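Local structure of beta-1,3-glucanosyltransferase (4WTP) at residues G160-F172 / V177-P189. The protein is a fungal enzyme of glycoside hydrolase family 17, built as a single chain around a barrel of parallel strands flanked by helices. Residues are numbered along the deposited sequence; the frame is centred on the assembly and turned at random.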
# COMPACT_ATOMS: atom_id res chain seq x y z
N GLY A 160 -14.24 -2.98 -15.08
CA GLY A 160 -13.55 -1.69 -15.23
C GLY A 160 -12.45 -1.48 -14.19
O GLY A 160 -12.04 -0.34 -13.94
N ILE A 161 -11.99 -2.56 -13.55
CA ILE A 161 -10.92 -2.44 -12.53
C ILE A 161 -9.54 -2.64 -13.13
O ILE A 161 -9.29 -3.63 -13.80
CB ILE A 161 -11.15 -3.43 -11.39
CG1 ILE A 161 -12.47 -3.10 -10.70
CG2 ILE A 161 -9.97 -3.39 -10.42
CD1 ILE A 161 -12.85 -4.11 -9.64
N LYS A 162 -8.66 -1.67 -12.89
CA LYS A 162 -7.30 -1.73 -13.44
C LYS A 162 -6.37 -2.55 -12.55
O LYS A 162 -6.54 -2.61 -11.34
CB LYS A 162 -6.74 -0.31 -13.60
CG LYS A 162 -7.52 0.59 -14.56
CD LYS A 162 -6.97 2.01 -14.61
CE LYS A 162 -7.77 2.90 -15.54
NZ LYS A 162 -7.19 4.26 -15.65
N VAL A 163 -5.39 -3.21 -13.17
CA VAL A 163 -4.47 -4.07 -12.43
C VAL A 163 -3.04 -3.54 -12.38
O VAL A 163 -2.52 -2.97 -13.35
CB VAL A 163 -4.46 -5.53 -12.96
CG1 VAL A 163 -5.87 -6.10 -12.97
CG2 VAL A 163 -3.86 -5.60 -14.34
N ALA A 164 -2.40 -3.76 -11.24
CA ALA A 164 -1.01 -3.38 -11.03
C ALA A 164 -0.33 -4.52 -10.31
O ALA A 164 -0.97 -5.48 -9.90
CB ALA A 164 -0.93 -2.13 -10.16
N THR A 165 0.99 -4.43 -10.20
CA THR A 165 1.70 -5.17 -9.18
C THR A 165 2.56 -4.18 -8.41
O THR A 165 2.86 -3.10 -8.91
CB THR A 165 2.52 -6.30 -9.79
OG1 THR A 165 2.86 -7.25 -8.76
CG2 THR A 165 3.76 -5.75 -10.52
N ALA A 166 2.90 -4.54 -7.18
CA ALA A 166 3.76 -3.69 -6.35
C ALA A 166 5.09 -4.38 -6.13
O ALA A 166 5.11 -5.58 -5.83
CB ALA A 166 3.09 -3.45 -4.99
N ASP A 167 6.19 -3.65 -6.29
CA ASP A 167 7.50 -4.23 -6.02
C ASP A 167 8.50 -3.13 -5.80
O ASP A 167 8.17 -1.95 -5.92
CB ASP A 167 7.93 -5.20 -7.14
CG ASP A 167 8.69 -6.42 -6.60
OD1 ASP A 167 9.50 -6.27 -5.68
OD2 ASP A 167 8.45 -7.57 -7.05
N VAL A 168 9.74 -3.52 -5.51
CA VAL A 168 10.81 -2.57 -5.30
C VAL A 168 11.27 -1.98 -6.62
O VAL A 168 10.91 -2.49 -7.70
CB VAL A 168 11.99 -3.20 -4.54
CG1 VAL A 168 11.51 -3.66 -3.18
CG2 VAL A 168 12.60 -4.36 -5.33
N TYR A 169 12.05 -0.91 -6.56
CA TYR A 169 12.23 -0.08 -7.74
C TYR A 169 12.97 -0.75 -8.89
O TYR A 169 12.83 -0.33 -10.05
CB TYR A 169 12.86 1.26 -7.39
CG TYR A 169 14.33 1.21 -7.01
CD1 TYR A 169 15.33 1.31 -7.98
CD2 TYR A 169 14.70 1.08 -5.67
CE1 TYR A 169 16.67 1.27 -7.62
CE2 TYR A 169 16.03 1.03 -5.30
CZ TYR A 169 17.01 1.13 -6.28
OH TYR A 169 18.33 1.10 -5.92
N TYR A 170 13.73 -1.80 -8.57
CA TYR A 170 14.55 -2.51 -9.55
C TYR A 170 13.92 -3.86 -9.98
O TYR A 170 14.60 -4.69 -10.59
CB TYR A 170 15.97 -2.68 -8.99
CG TYR A 170 16.02 -3.31 -7.61
CD1 TYR A 170 15.94 -2.53 -6.44
CD2 TYR A 170 16.17 -4.69 -7.47
CE1 TYR A 170 16.00 -3.12 -5.19
CE2 TYR A 170 16.21 -5.28 -6.22
CZ TYR A 170 16.16 -4.50 -5.08
OH TYR A 170 16.19 -5.09 -3.84
N LYS A 171 12.65 -4.11 -9.65
CA LYS A 171 11.98 -5.38 -9.98
C LYS A 171 10.71 -5.19 -10.83
O LYS A 171 9.63 -5.70 -10.52
CB LYS A 171 11.62 -6.12 -8.71
CG LYS A 171 12.79 -6.77 -8.02
CD LYS A 171 13.47 -7.80 -8.90
CE LYS A 171 14.47 -8.57 -8.08
NZ LYS A 171 15.12 -9.61 -8.90
N PHE A 172 10.86 -4.47 -11.92
CA PHE A 172 9.78 -4.30 -12.90
C PHE A 172 10.26 -4.73 -14.30
O PHE A 172 10.49 -3.90 -15.16
CB PHE A 172 9.26 -2.87 -12.89
CG PHE A 172 8.36 -2.58 -11.72
CD1 PHE A 172 7.01 -2.93 -11.78
CD2 PHE A 172 8.86 -1.99 -10.54
CE1 PHE A 172 6.15 -2.68 -10.70
CE2 PHE A 172 8.00 -1.74 -9.47
CZ PHE A 172 6.67 -2.10 -9.55
N VAL A 177 5.65 -5.85 -16.88
CA VAL A 177 5.09 -4.51 -17.08
C VAL A 177 4.14 -4.48 -18.30
O VAL A 177 3.10 -3.83 -18.27
CB VAL A 177 6.21 -3.47 -17.22
CG1 VAL A 177 5.62 -2.10 -17.54
CG2 VAL A 177 6.99 -3.36 -15.91
N LYS A 178 4.46 -5.29 -19.32
CA LYS A 178 3.55 -5.41 -20.47
C LYS A 178 2.11 -5.82 -20.11
O LYS A 178 1.17 -5.44 -20.81
CB LYS A 178 4.13 -6.41 -21.48
CG LYS A 178 5.31 -5.87 -22.26
CD LYS A 178 5.78 -6.82 -23.36
CE LYS A 178 6.87 -6.16 -24.19
NZ LYS A 178 6.56 -4.72 -24.43
N GLU A 179 1.94 -6.58 -19.03
CA GLU A 179 0.62 -7.07 -18.66
C GLU A 179 -0.14 -6.10 -17.75
O GLU A 179 -1.33 -6.31 -17.53
CB GLU A 179 0.71 -8.45 -18.01
CG GLU A 179 1.35 -9.53 -18.89
CD GLU A 179 0.73 -9.63 -20.28
OE1 GLU A 179 -0.50 -9.51 -20.39
OE2 GLU A 179 1.47 -9.82 -21.28
N LEU A 180 0.55 -5.09 -17.21
CA LEU A 180 -0.02 -4.22 -16.20
C LEU A 180 -0.82 -3.09 -16.82
O LEU A 180 -0.55 -2.65 -17.95
CB LEU A 180 1.11 -3.59 -15.38
CG LEU A 180 2.07 -4.51 -14.67
CD1 LEU A 180 3.07 -3.69 -13.85
CD2 LEU A 180 1.31 -5.47 -13.75
N ASP A 181 -1.77 -2.56 -16.07
CA ASP A 181 -2.34 -1.26 -16.39
C ASP A 181 -1.50 -0.12 -15.80
O ASP A 181 -1.33 0.92 -16.44
CB ASP A 181 -3.79 -1.18 -15.91
CG ASP A 181 -4.70 -2.15 -16.62
OD1 ASP A 181 -4.66 -2.17 -17.87
OD2 ASP A 181 -5.44 -2.89 -15.96
N PHE A 182 -0.99 -0.32 -14.59
CA PHE A 182 -0.08 0.65 -13.97
C PHE A 182 0.87 -0.07 -13.02
O PHE A 182 0.65 -1.23 -12.64
CB PHE A 182 -0.83 1.79 -13.26
CG PHE A 182 -1.75 1.35 -12.15
CD1 PHE A 182 -2.99 0.77 -12.42
CD2 PHE A 182 -1.36 1.48 -10.82
CE1 PHE A 182 -3.83 0.36 -11.38
CE2 PHE A 182 -2.20 1.10 -9.78
CZ PHE A 182 -3.43 0.52 -10.06
N LEU A 183 1.93 0.63 -12.62
CA LEU A 183 2.94 0.07 -11.72
C LEU A 183 2.78 0.71 -10.36
O LEU A 183 2.40 1.88 -10.26
CB LEU A 183 4.32 0.41 -12.25
CG LEU A 183 4.83 -0.20 -13.56
CD1 LEU A 183 4.08 0.34 -14.77
CD2 LEU A 183 6.32 0.00 -13.71
N MET A 184 3.12 -0.04 -9.31
CA MET A 184 3.16 0.57 -7.98
C MET A 184 4.47 0.23 -7.28
O MET A 184 4.85 -0.94 -7.15
CB MET A 184 2.00 0.12 -7.10
CG MET A 184 0.61 0.34 -7.68
SD MET A 184 -0.78 0.25 -6.44
CE MET A 184 -0.74 1.96 -5.81
N MET A 185 5.16 1.25 -6.83
CA MET A 185 6.43 1.09 -6.13
C MET A 185 6.32 1.01 -4.62
O MET A 185 5.67 1.78 -4.00
CB MET A 185 7.30 2.29 -6.47
CG MET A 185 8.74 2.21 -5.91
SD MET A 185 9.87 3.67 -6.26
CE MET A 185 9.15 5.00 -5.20
N ASN A 186 7.04 0.04 -4.07
CA ASN A 186 7.26 0.02 -2.61
C ASN A 186 8.68 0.48 -2.41
O ASN A 186 9.60 -0.10 -3.02
CB ASN A 186 7.20 -1.40 -2.05
CG ASN A 186 5.85 -2.07 -2.20
OD1 ASN A 186 4.81 -1.45 -2.35
ND2 ASN A 186 5.86 -3.38 -2.07
N ALA A 187 8.91 1.48 -1.58
CA ALA A 187 10.29 1.92 -1.32
C ALA A 187 10.36 2.52 0.05
O ALA A 187 9.56 3.40 0.40
CB ALA A 187 10.73 2.95 -2.37
N PHE A 188 11.37 2.13 0.82
CA PHE A 188 11.62 2.68 2.14
C PHE A 188 13.07 3.08 2.29
O PHE A 188 13.91 2.24 2.67
CB PHE A 188 11.31 1.65 3.21
CG PHE A 188 9.84 1.32 3.34
CD1 PHE A 188 9.26 0.35 2.50
CD2 PHE A 188 9.04 1.95 4.31
CE1 PHE A 188 7.91 0.04 2.61
CE2 PHE A 188 7.68 1.62 4.43
CZ PHE A 188 7.13 0.67 3.57
N PRO A 189 13.38 4.37 2.06
CA PRO A 189 14.72 4.86 2.33
C PRO A 189 15.24 4.50 3.74
O PRO A 189 16.46 4.32 3.92
CB PRO A 189 14.57 6.36 2.11
CG PRO A 189 13.58 6.43 0.97
CD PRO A 189 12.58 5.35 1.28
O HOH W 1 -7.94 -4.10 -16.24
O HOH W 2 12.18 0.22 -3.89
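F182 turns one ring face to A164, whose CB stands 3.6 Å from the ring centroid and 16° off its normal, the geometry of a CH-pi contact. A chi1 of 60° puts F182 CG between the backbone N and the carbonyl carbon, which carries the ring across to strand 163-167; K162 CB meets the ring at its edge. M184 CG closes on the same A164 methyl at 3.8 Å. F172 and L183 meet on the other face of the sheet, running past each other in opposite directions: L183 CD2 lies off-centre against the ring, 3.6 Å from F172 CD1, while V177 CG2 packs at the ring edge.

At the entry to the strands, D181 grips the backbone of V163 twice. Its OD2 accepts V163 N through the anti lone pair (2.8 Å, 168° at the hydrogen), and D181 N donates to V163 O; OD1 is engaged in a salt bridge with K153. Farther along, M184 N to T165 O, D167 N to M184 O and N186 N to D167 O (2.9 Å) fix a parallel register. Water 2 then joins Y169 N to N186 O.

The pair forms adjacent strands of a beta-alpha-beta unit linked through helix 174-177, within an eight-stranded parallel sheet consistent with a TIM barrel. Strands 125-132 and 219-223 flank it, N186 bonding to S132, E133 and S222, while helices 142-156 and 196-212 pack outside against L180 and M185 respectively.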